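Local coordinates for protein histidine acid phosphatase (Hafnia alvei, PDB 4ARU) that belongs to branch 2 of the histidine phosphatase superfamily, as a bacterial histidine acid phosphatase also known as a phytase, at residues H115-Q118 with A123-L126; K139-A144 with T263-K268; L199-N202 with K207-L210; L259-P264 with H306-A311. One frame throughout, in Å; residues are numbered along the deposited sequence. Where two conformers were deposited one is given.

Contact 1: residues H115-Q118 with A123-L126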
loop_
_atom_site.group_PDB
_atom_site.type_symbol
_atom_site.label_atom_id
_atom_site.label_comp_id
_atom_site.label_asym_id
_atom_site.label_seq_id
_atom_site.Cartn_x
_atom_site.Cartn_y
_atom_site.Cartn_z
ATOM N N HIS A 115 -6.333 -16.670 6.794
ATOM C CA HIS A 115 -7.691 -16.386 7.088
ATOM C C HIS A 115 -8.203 -15.254 6.214
ATOM O O HIS A 115 -7.459 -14.345 5.894
ATOM C CB HIS A 115 -7.841 -15.983 8.550
ATOM C CG HIS A 115 -7.441 -17.043 9.512
ATOM N ND1 HIS A 115 -6.134 -17.327 9.806
ATOM C CD2 HIS A 115 -8.182 -17.904 10.223
ATOM C CE1 HIS A 115 -6.081 -18.318 10.668
ATOM N NE2 HIS A 115 -7.315 -18.672 10.978
ATOM N N HIS A 116 -9.505 -15.292 5.917
ATOM C CA HIS A 116 -10.185 -14.248 5.155
ATOM C C HIS A 116 -11.680 -14.326 5.332
ATOM O O HIS A 116 -12.225 -15.265 5.903
ATOM C CB HIS A 116 -9.779 -14.292 3.649
ATOM C CG HIS A 116 -10.253 -15.505 2.917
ATOM N ND1 HIS A 116 -11.549 -15.637 2.464
ATOM C CD2 HIS A 116 -9.607 -16.628 2.533
ATOM C CE1 HIS A 116 -11.688 -16.803 1.839
ATOM N NE2 HIS A 116 -10.524 -17.425 1.877
ATOM N N GLN A 117 -12.369 -13.278 4.908
ATOM C CA GLN A 117 -13.795 -13.241 5.050
ATOM C C GLN A 117 -14.402 -14.417 4.303
ATOM O O GLN A 117 -14.047 -14.643 3.194
ATOM C CB GLN A 117 -14.319 -11.918 4.477
ATOM C CG GLN A 117 -15.830 -11.829 4.441
ATOM C CD GLN A 117 -16.299 -10.428 4.157
ATOM O OE1 GLN A 117 -16.278 -9.582 5.057
ATOM N NE2 GLN A 117 -16.639 -10.148 2.923
ATOM N N GLN A 118 -15.393 -15.059 4.896
ATOM C CA GLN A 118 -16.023 -16.214 4.246
ATOM C C GLN A 118 -16.578 -15.955 2.860
ATOM O O GLN A 118 -16.362 -16.726 1.903
ATOM C CB GLN A 118 -17.172 -16.661 5.111
ATOM C CG GLN A 118 -16.727 -17.406 6.345
ATOM C CD GLN A 118 -16.513 -18.922 6.091
ATOM O OE1 GLN A 118 -16.055 -19.378 5.030
ATOM N NE2 GLN A 118 -16.807 -19.689 7.097
ATOM N N ALA A 123 -17.484 -7.024 -0.201
ATOM C CA ALA A 123 -16.410 -6.306 0.457
ATOM C C ALA A 123 -16.204 -6.790 1.897
ATOM O O ALA A 123 -17.127 -7.128 2.580
ATOM C CB ALA A 123 -16.700 -4.813 0.450
ATOM N N ASP A 124 -14.936 -6.783 2.302
ATOM C CA ASP A 124 -14.533 -6.981 3.687
ATOM C C ASP A 124 -14.471 -5.593 4.307
ATOM O O ASP A 124 -13.654 -4.804 3.861
ATOM C CB ASP A 124 -13.205 -7.765 3.748
ATOM C CG ASP A 124 -12.678 -7.951 5.155
ATOM O OD1 ASP A 124 -13.209 -7.304 6.092
ATOM O OD2 ASP A 124 -11.750 -8.786 5.311
ATOM N N PRO A 125 -15.341 -5.328 5.305
ATOM C CA PRO A 125 -15.350 -3.975 5.874
ATOM C C PRO A 125 -14.085 -3.559 6.587
ATOM O O PRO A 125 -13.866 -2.356 6.852
ATOM C CB PRO A 125 -16.491 -4.028 6.847
ATOM C CG PRO A 125 -16.447 -5.439 7.348
ATOM C CD PRO A 125 -16.250 -6.202 6.061
ATOM N N LEU A 126 -13.181 -4.500 6.870
ATOM C CA LEU A 126 -11.895 -4.114 7.415
ATOM C C LEU A 126 -11.074 -3.352 6.388
ATOM O O LEU A 126 -10.368 -2.399 6.750
ATOM C CB LEU A 126 -11.078 -5.333 7.825
ATOM C CG LEU A 126 -9.731 -5.065 8.467
ATOM C CD1 LEU A 126 -9.833 -4.317 9.790
ATOM C CD2 LEU A 126 -9.029 -6.381 8.688
HETATM O O HOH W 1 -11.213 -10.888 3.792
#

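Contact 2: residues K139-A144 with T263-K268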
loop_
_atom_site.group_PDB
_atom_site.type_symbol
_atom_site.label_atom_id
_atom_site.label_comp_id
_atom_site.label_asym_id
_atom_site.label_seq_id
_atom_site.Cartn_x
_atom_site.Cartn_y
_atom_site.Cartn_z
ATOM N N LYS A 139 -20.367 14.304 0.291
ATOM C CA LYS A 139 -19.796 14.682 -1.000
ATOM C C LYS A 139 -19.169 16.079 -0.955
ATOM O O LYS A 139 -18.072 16.289 -1.457
ATOM C CB LYS A 139 -20.867 14.648 -2.096
ATOM C CG LYS A 139 -21.493 13.287 -2.378
ATOM C CD LYS A 139 -22.411 13.383 -3.601
ATOM C CE LYS A 139 -21.595 13.849 -4.822
ATOM N NZ LYS A 139 -22.053 13.386 -6.180
ATOM N N SER A 140 -19.876 17.046 -0.350
ATOM C CA SER A 140 -19.295 18.389 -0.293
ATOM C C SER A 140 -17.989 18.396 0.532
ATOM O O SER A 140 -17.000 19.092 0.188
ATOM C CB SER A 140 -20.288 19.408 0.253
ATOM O OG SER A 140 -20.520 19.197 1.631
ATOM N N GLN A 141 -17.962 17.609 1.606
ATOM C CA GLN A 141 -16.774 17.531 2.420
ATOM C C GLN A 141 -15.597 16.864 1.692
ATOM O O GLN A 141 -14.463 17.247 1.866
ATOM C CB GLN A 141 -17.085 16.892 3.778
ATOM C CG GLN A 141 -18.026 17.725 4.610
ATOM C CD GLN A 141 -18.217 17.153 6.005
ATOM O OE1 GLN A 141 -17.255 16.824 6.710
ATOM N NE2 GLN A 141 -19.451 17.064 6.420
ATOM N N VAL A 142 -15.871 15.844 0.882
ATOM C CA VAL A 142 -14.844 15.248 0.066
ATOM C C VAL A 142 -14.211 16.278 -0.859
ATOM O O VAL A 142 -12.999 16.383 -0.959
ATOM C CB VAL A 142 -15.373 14.038 -0.768
ATOM C CG1 VAL A 142 -14.285 13.510 -1.664
ATOM C CG2 VAL A 142 -15.934 12.974 0.203
ATOM N N HIS A 143 -15.053 16.992 -1.587
ATOM C CA HIS A 143 -14.525 17.982 -2.546
ATOM C C HIS A 143 -13.622 19.012 -1.795
ATOM O O HIS A 143 -12.508 19.306 -2.231
ATOM C CB HIS A 143 -15.697 18.725 -3.199
ATOM C CG HIS A 143 -16.407 17.957 -4.277
ATOM N ND1 HIS A 143 -15.816 17.682 -5.492
ATOM C CD2 HIS A 143 -17.636 17.387 -4.321
ATOM C CE1 HIS A 143 -16.678 17.033 -6.263
ATOM N NE2 HIS A 143 -17.778 16.814 -5.569
ATOM N N ALA A 144 -14.089 19.491 -0.642
ATOM C CA ALA A 144 -13.334 20.490 0.110
ATOM C C ALA A 144 -12.066 19.907 0.676
ATOM O O ALA A 144 -11.016 20.549 0.633
ATOM C CB ALA A 144 -14.184 21.082 1.214
ATOM N N THR A 263 -5.438 12.172 1.987
ATOM C CA THR A 263 -6.319 13.237 2.504
ATOM C C THR A 263 -7.053 12.806 3.777
ATOM O O THR A 263 -7.772 11.824 3.704
ATOM C CB THR A 263 -7.380 13.577 1.448
ATOM O OG1 THR A 263 -6.721 14.168 0.332
ATOM C CG2 THR A 263 -8.468 14.530 1.990
ATOM N N PRO A 264 -6.849 13.473 4.919
ATOM C CA PRO A 264 -7.333 12.894 6.183
ATOM C C PRO A 264 -8.838 12.534 6.206
ATOM O O PRO A 264 -9.195 11.478 6.689
ATOM C CB PRO A 264 -6.950 13.929 7.223
ATOM C CG PRO A 264 -5.640 14.433 6.672
ATOM C CD PRO A 264 -5.879 14.572 5.185
ATOM N N TYR A 265 -9.687 13.381 5.660
ATOM C CA TYR A 265 -11.132 13.075 5.672
ATOM C C TYR A 265 -11.420 11.752 4.997
ATOM O O TYR A 265 -12.214 10.929 5.463
ATOM C CB TYR A 265 -11.907 14.214 5.015
ATOM C CG TYR A 265 -13.404 14.037 5.049
ATOM C CD1 TYR A 265 -14.126 14.273 6.200
ATOM C CD2 TYR A 265 -14.085 13.594 3.947
ATOM C CE1 TYR A 265 -15.496 14.105 6.220
ATOM C CE2 TYR A 265 -15.443 13.420 3.961
ATOM C CZ TYR A 265 -16.135 13.664 5.111
ATOM O OH TYR A 265 -17.497 13.463 5.119
ATOM N N ILE A 266 -10.797 11.522 3.867
ATOM C CA ILE A 266 -11.012 10.285 3.138
ATOM C C ILE A 266 -10.322 9.146 3.899
ATOM O O ILE A 266 -10.899 8.049 4.074
ATOM C CB ILE A 266 -10.429 10.382 1.704
ATOM C CG1 ILE A 266 -11.200 11.423 0.908
ATOM C CG2 ILE A 266 -10.463 9.029 1.028
ATOM C CD1 ILE A 266 -10.696 11.640 -0.499
ATOM N N ALA A 267 -9.069 9.365 4.289
ATOM C CA ALA A 267 -8.259 8.337 4.908
ATOM C C ALA A 267 -8.960 7.798 6.192
ATOM O O ALA A 267 -8.959 6.597 6.387
ATOM C CB ALA A 267 -6.929 8.922 5.293
ATOM N N LYS A 268 -9.581 8.648 6.988
ATOM C CA LYS A 268 -10.182 8.138 8.224
ATOM C C LYS A 268 -11.454 7.366 7.951
ATOM O O LYS A 268 -11.794 6.479 8.742
ATOM C CB LYS A 268 -10.421 9.237 9.248
ATOM C CG LYS A 268 -11.556 10.152 8.889
ATOM C CD LYS A 268 -11.568 11.379 9.760
ATOM C CE LYS A 268 -12.836 12.153 9.582
ATOM N NZ LYS A 268 -12.994 13.282 10.555
#

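Contact 3: residues L199-N202 with K207-L210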
loop_
_atom_site.group_PDB
_atom_site.type_symbol
_atom_site.label_atom_id
_atom_site.label_comp_id
_atom_site.label_asym_id
_atom_site.label_seq_id
_atom_site.Cartn_x
_atom_site.Cartn_y
_atom_site.Cartn_z
ATOM N N LEU A 199 -12.527 16.238 -9.896
ATOM C CA LEU A 199 -12.909 15.246 -8.938
ATOM C C LEU A 199 -14.365 14.832 -9.234
ATOM O O LEU A 199 -15.261 15.658 -9.282
ATOM C CB LEU A 199 -12.775 15.829 -7.516
ATOM C CG LEU A 199 -13.004 14.906 -6.337
ATOM C CD1 LEU A 199 -11.994 13.814 -6.361
ATOM C CD2 LEU A 199 -12.928 15.641 -5.012
ATOM N N ALA A 200 -14.582 13.528 -9.453
ATOM C CA ALA A 200 -15.880 12.971 -9.769
ATOM C C ALA A 200 -16.360 12.089 -8.637
ATOM O O ALA A 200 -15.598 11.274 -8.150
ATOM C CB ALA A 200 -15.786 12.173 -11.063
ATOM N N ILE A 201 -17.591 12.291 -8.183
ATOM C CA ILE A 201 -18.166 11.493 -7.109
ATOM C C ILE A 201 -19.543 11.007 -7.517
ATOM O O ILE A 201 -20.297 11.742 -8.146
ATOM C CB ILE A 201 -18.265 12.307 -5.801
ATOM C CG1 ILE A 201 -16.942 13.007 -5.523
ATOM C CG2 ILE A 201 -18.707 11.397 -4.665
ATOM C CD1 ILE A 201 -16.924 13.778 -4.210
ATOM N N ASN A 202 -19.890 9.784 -7.132
ATOM C CA ASN A 202 -21.244 9.265 -7.382
ATOM C C ASN A 202 -22.258 9.880 -6.420
ATOM O O ASN A 202 -21.919 10.692 -5.564
ATOM C CB ASN A 202 -21.262 7.749 -7.337
ATOM C CG ASN A 202 -21.149 7.196 -5.925
ATOM O OD1 ASN A 202 -20.686 7.875 -5.014
ATOM N ND2 ASN A 202 -21.574 5.951 -5.750
ATOM N N LYS A 207 -18.201 6.487 -4.044
ATOM C CA LYS A 207 -17.291 6.229 -5.158
ATOM C C LYS A 207 -16.712 7.562 -5.645
ATOM O O LYS A 207 -17.441 8.434 -6.087
ATOM C CB LYS A 207 -17.986 5.475 -6.306
ATOM C CG LYS A 207 -18.216 3.987 -6.027
ATOM C CD LYS A 207 -16.890 3.280 -5.722
ATOM C CE LYS A 207 -17.073 1.857 -5.166
ATOM N NZ LYS A 207 -15.813 1.319 -4.558
ATOM N N VAL A 208 -15.396 7.688 -5.556
ATOM C CA VAL A 208 -14.692 8.949 -5.816
ATOM C C VAL A 208 -13.550 8.685 -6.762
ATOM O O VAL A 208 -12.843 7.672 -6.654
ATOM C CB VAL A 208 -14.181 9.527 -4.458
ATOM C CG1 VAL A 208 -13.406 10.807 -4.630
ATOM C CG2 VAL A 208 -15.313 9.735 -3.463
ATOM N N ALA A 209 -13.327 9.571 -7.728
ATOM C CA ALA A 209 -12.208 9.394 -8.604
ATOM C C ALA A 209 -11.606 10.721 -9.031
ATOM O O ALA A 209 -12.346 11.701 -9.241
ATOM C CB ALA A 209 -12.622 8.600 -9.834
ATOM N N LEU A 210 -10.302 10.737 -9.205
ATOM C CA LEU A 210 -9.634 11.877 -9.815
ATOM C C LEU A 210 -9.618 11.601 -11.336
ATOM O O LEU A 210 -8.870 10.732 -11.809
ATOM C CB LEU A 210 -8.202 12.041 -9.262
ATOM C CG LEU A 210 -7.351 13.106 -9.909
ATOM C CD1 LEU A 210 -7.907 14.482 -9.550
ATOM C CD2 LEU A 210 -5.925 12.972 -9.442
#

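Contact 4: residues L259-P264 with H306-A311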
loop_
_atom_site.group_PDB
_atom_site.type_symbol
_atom_site.label_atom_id
_atom_site.label_comp_id
_atom_site.label_asym_id
_atom_site.label_seq_id
_atom_site.Cartn_x
_atom_site.Cartn_y
_atom_site.Cartn_z
ATOM N N LEU A 259 -3.767 12.645 -2.796
ATOM C CA LEU A 259 -5.029 13.311 -2.851
ATOM C C LEU A 259 -6.227 12.417 -2.562
ATOM O O LEU A 259 -7.171 12.809 -1.856
ATOM C CB LEU A 259 -5.213 13.972 -4.240
ATOM C CG LEU A 259 -4.207 15.075 -4.560
ATOM C CD1 LEU A 259 -4.526 15.655 -5.948
ATOM C CD2 LEU A 259 -4.079 16.161 -3.506
ATOM N N MET A 260 -6.202 11.215 -3.112
ATOM C CA MET A 260 -7.374 10.346 -3.095
ATOM C C MET A 260 -7.345 9.310 -1.972
ATOM O O MET A 260 -8.368 8.695 -1.656
ATOM C CB MET A 260 -7.523 9.696 -4.473
ATOM C CG MET A 260 -7.626 10.724 -5.608
ATOM S SD MET A 260 -8.740 12.120 -5.387
ATOM C CE MET A 260 -10.217 11.172 -5.062
ATOM N N SER A 261 -6.195 9.137 -1.343
ATOM C CA SER A 261 -6.061 8.201 -0.240
ATOM C C SER A 261 -5.432 8.755 1.041
ATOM O O SER A 261 -5.774 8.273 2.137
ATOM C CB SER A 261 -5.305 6.960 -0.688
ATOM O OG SER A 261 -6.106 6.257 -1.662
ATOM N N ARG A 262 -4.543 9.734 0.964
ATOM C CA ARG A 262 -3.948 10.297 2.174
ATOM C C ARG A 262 -4.721 11.423 2.797
ATOM O O ARG A 262 -4.668 11.619 3.982
ATOM C CB ARG A 262 -2.489 10.753 1.953
ATOM C CG ARG A 262 -1.554 9.648 1.507
ATOM C CD ARG A 262 -0.074 10.056 1.573
ATOM N NE ARG A 262 0.299 10.275 2.962
ATOM C CZ ARG A 262 0.382 11.451 3.577
ATOM N NH1 ARG A 262 0.143 12.587 2.970
ATOM N NH2 ARG A 262 0.621 11.495 4.868
ATOM N N THR A 263 -5.438 12.172 1.987
ATOM C CA THR A 263 -6.319 13.237 2.504
ATOM C C THR A 263 -7.053 12.806 3.777
ATOM O O THR A 263 -7.772 11.824 3.704
ATOM C CB THR A 263 -7.380 13.577 1.448
ATOM O OG1 THR A 263 -6.721 14.168 0.332
ATOM C CG2 THR A 263 -8.468 14.530 1.990
ATOM N N PRO A 264 -6.849 13.473 4.919
ATOM C CA PRO A 264 -7.333 12.894 6.183
ATOM C C PRO A 264 -8.838 12.534 6.206
ATOM O O PRO A 264 -9.195 11.478 6.689
ATOM C CB PRO A 264 -6.950 13.929 7.223
ATOM C CG PRO A 264 -5.640 14.433 6.672
ATOM C CD PRO A 264 -5.879 14.572 5.185
ATOM N N HIS A 306 -4.058 -3.486 0.150
ATOM C CA HIS A 306 -3.978 -2.706 -1.079
ATOM C C HIS A 306 -3.173 -1.446 -0.825
ATOM O O HIS A 306 -2.970 -1.022 0.341
ATOM C CB HIS A 306 -5.345 -2.318 -1.547
ATOM C CG HIS A 306 -6.291 -3.480 -1.648
ATOM N ND1 HIS A 306 -6.469 -4.210 -2.808
ATOM C CD2 HIS A 306 -7.055 -4.081 -0.705
ATOM C CE1 HIS A 306 -7.335 -5.170 -2.585
ATOM N NE2 HIS A 306 -7.726 -5.106 -1.327
ATOM N N ASP A 307 -2.642 -0.894 -1.920
ATOM C CA ASP A 307 -1.943 0.388 -1.801
ATOM C C ASP A 307 -2.776 1.457 -1.122
ATOM O O ASP A 307 -2.252 2.217 -0.281
ATOM C CB ASP A 307 -1.372 0.882 -3.156
ATOM C CG ASP A 307 -2.334 0.819 -4.331
ATOM O OD1 ASP A 307 -3.572 0.860 -4.172
ATOM O OD2 ASP A 307 -1.803 0.840 -5.500
ATOM N N THR A 308 -4.057 1.521 -1.427
ATOM C CA THR A 308 -4.905 2.513 -0.800
ATOM C C THR A 308 -4.989 2.396 0.717
ATOM O O THR A 308 -5.078 3.387 1.414
ATOM C CB THR A 308 -6.308 2.506 -1.400
ATOM O OG1 THR A 308 -6.894 1.227 -1.192
ATOM C CG2 THR A 308 -6.296 2.782 -2.900
ATOM N N ASN A 309 -4.885 1.171 1.234
ATOM C CA ASN A 309 -4.947 0.927 2.668
ATOM C C ASN A 309 -3.693 1.514 3.346
ATOM O O ASN A 309 -3.759 2.197 4.400
ATOM C CB ASN A 309 -5.031 -0.563 3.007
ATOM C CG ASN A 309 -6.222 -1.270 2.426
ATOM O OD1 ASN A 309 -6.109 -2.291 1.761
ATOM N ND2 ASN A 309 -7.409 -0.750 2.712
ATOM N N ILE A 310 -2.545 1.262 2.748
ATOM C CA ILE A 310 -1.302 1.809 3.299
ATOM C C ILE A 310 -1.375 3.342 3.250
ATOM O O ILE A 310 -0.980 4.035 4.194
ATOM C CB ILE A 310 -0.044 1.268 2.545
ATOM C CG1 ILE A 310 0.134 -0.218 2.894
ATOM C CG2 ILE A 310 1.191 2.079 2.911
ATOM C CD1 ILE A 310 1.246 -0.906 2.129
ATOM N N ALA A 311 -1.856 3.886 2.147
ATOM C CA ALA A 311 -1.941 5.358 2.018
ATOM C C ALA A 311 -2.928 5.919 3.017
ATOM O O ALA A 311 -2.669 6.974 3.631
ATOM C CB ALA A 311 -2.305 5.742 0.596
#

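Contact 1: residues H115-Q118 with A123-L126
The side chain of Gln117 lays its terminal amide against the backbone of Ala123 and Asp124 and the ring of Pro125. Its CG is anti to the backbone N (chi1 174°) and the chain stays extended beyond it. This carries the amide straight across the gap. Gln117 NE2 donates to Ala123 O at 3.1 Å, and the N-H points almost directly at the oxygen. The bond lies in the amide plane of Gln117 but reaches Ala123 O from above the carbonyl plane, 64° out of it. Gln117 NE2 has a second acceptor in Asn119 O, so two bonds fix the turn of the amide. The other end of the amide sits against carbon: Gln117 OE1 lies 3.4 Å from Asp124 CA and 3.5 Å from Pro125 CD. The contact ties the end of the short strand 115-116, an element of the mixed sheet, to the loop that leads toward helix 139-150. In that loop Asp124 forms an Asx turn, with Leu126 N donating to Asp124 OD1 at 2.9 Å. A water adds a second bridge. It accepts from Gln117 N at 2.9 Å and donates to Asp124 OD2 at 2.6 Å. Asp124 OD2 also accepts from Trp88 NE1 of strand 85-89, so both carboxylate oxygens are engaged. His116 ND1 donates to Gln117 O at 2.8 Å, so the backbone of the residue that reaches across is held as well.

Contact 2: residues K139-A144 with T263-K268
The segments of helices 139-150 and 264-282 pass with their axes 9.7 Å apart at an angle of 126°, and Val142 and Ile266 are the residues with the nearest CA atoms. Tyr265 has the largest share of the contact. Its CG is anti to the backbone N (chi1 -177°), which swings the ring out to the other helix. Gln141 lies over one face of this ring. Gln141 CB makes a CH-pi contact over the face, 4.0 Å from the centroid of the Tyr265 ring. At the end of the same side chain, Gln141 OE1 comes to 3.3 Å from Tyr265 CE1, and the amide plane is turned 41° from the ring. Val142 takes the edge instead, with CG2 near the ring plane and 3.8 Å from Tyr265 CE2. Its other methyl, Val142 CG1, meets Ile266 CD1 at 4.2 Å. Tyr265 OH is hydrogen-bonded to Asp138 N, directly before helix 139-150. The hydroxyl therefore anchors the far end of the ring while Gln141 and Val142 meet its face and edge. Across these two segments the contacts are apolar and CH-pi, with the amide oxygen of Gln141 beside ring carbon CE1, so the fit probably depends on shape more than on polar pairing.

Contact 3: residues L199-N202 with K207-L210
Backbone hydrogen bonds join strands 198-201 and 208-211. Ala200 and Ala209 form the hydrogen-bonded pair: Ala200 N donates to Ala209 O and Ala209 N to Ala200 O, each at 2.9 Å. Next toward the turn, Asn202 N donates to Lys207 O at 3.0 Å. Two CA-H...O contacts lie between these bonds, from Val208 to Ala200 O and from Ile201 to Lys207 O.

One side chain joins the polar set. Asn202 CG stands between its backbone N and carbonyl carbon (chi1 74°), which turns the amide toward Lys207, just before the facing strand. Asn202 OD1 accepts from Lys207 N at 3.0 Å, with the donor 58° out of the carbonyl plane. The same oxygen accepts from Gly205 N, so it also ties down the turn. The flat amide of Asn202 rests against the start of the lysine chain, with Asn202 CG 3.6 Å from Lys207 CB.

Apolar contacts gather on the face of Leu199, Ile201, Val208 and Leu210. Leu199 CD1 reaches diagonally to Val208 CG1 at 3.7 Å. Ile201 and Val208, a non-hydrogen-bonded pair, lie side by side, with CG2 of each 4.0 Å apart. Val142, His143 and Met260 are among the residues that meet this face. Ala200 and Ala209 point to the other face. This is a two-stranded antiparallel beta hairpin, with one apolar face packed on helices 139-150 and 243-262.

Contact 4: residues L259-P264 with H306-A311
Ser261 OG and Arg262 CG are both anti to their own carbonyl carbons (chi1 -66° and -59°), and these settings bring Ser261 OG to Thr308 and Arg262 CG to Ala311. Ser261 CB presses on Ala311 CB at 3.5 Å, tighter than usual for two carbons. Ser261 OG turns to the methyl of Thr308, 3.7 Å from Thr308 CG2. Arg262 meets Ala311 too: its CG lies 3.6 Å from Ala311 O and 4.1 Å from Ala311 CB. The arginine then bends at chi3 (66°). Its charged end is held from outside the two segments: NH1 forms a salt bridge with Asp258, and NE bonds to Ser314 OG. Ser314 OG is also hydrogen-bonded to Ala311 O, so it links the arginine to the oxygen that its CG touches.

The last turn of helix 243-262 widens to a pi-type turn here. Thr263 OG1 closes that end by donating to Leu259 O at 2.6 Å. His306 is at the N-cap of helix 307-317 and Asp307 is its first residue; the pair matches the HD motif of branch 2 histidine phosphatases. His306 N donates to Asn309 OD1 at 2.9 Å, which holds the helix start. His306 ND1 and Asp307 OD1 are hydrogen-bonded to a bound L(+)-tartaric acid. The small side chains of Ser261 and Ala311 are consistent with the helices' close approach. The contact is van der Waals in kind, and Arg262's charged end is held by residues beyond it.

Overall arrangement
Contact 4 lies nearest the chain centre, about 8 Å from it, while the centres of contacts 1, 2 and 3 lie 17 to 20 Å out. Contacts 1, 2 and 4 are partly buried; contact 3 is a surface hairpin. Contacts 2 and 4 share Thr263 and Pro264, where helix 243-262 gives way to helix 264-282. Both rest mainly on side-chain packing between helices. Contacts 1 and 3 join segments close in sequence and use hydrogen bonds, from a side chain and water in contact 1 and mostly from strand backbone in contact 3. Contact 3 is linked to contact 2 through Lys139 NZ and to contact 4 through Met260. Contact 1 touches none of the others.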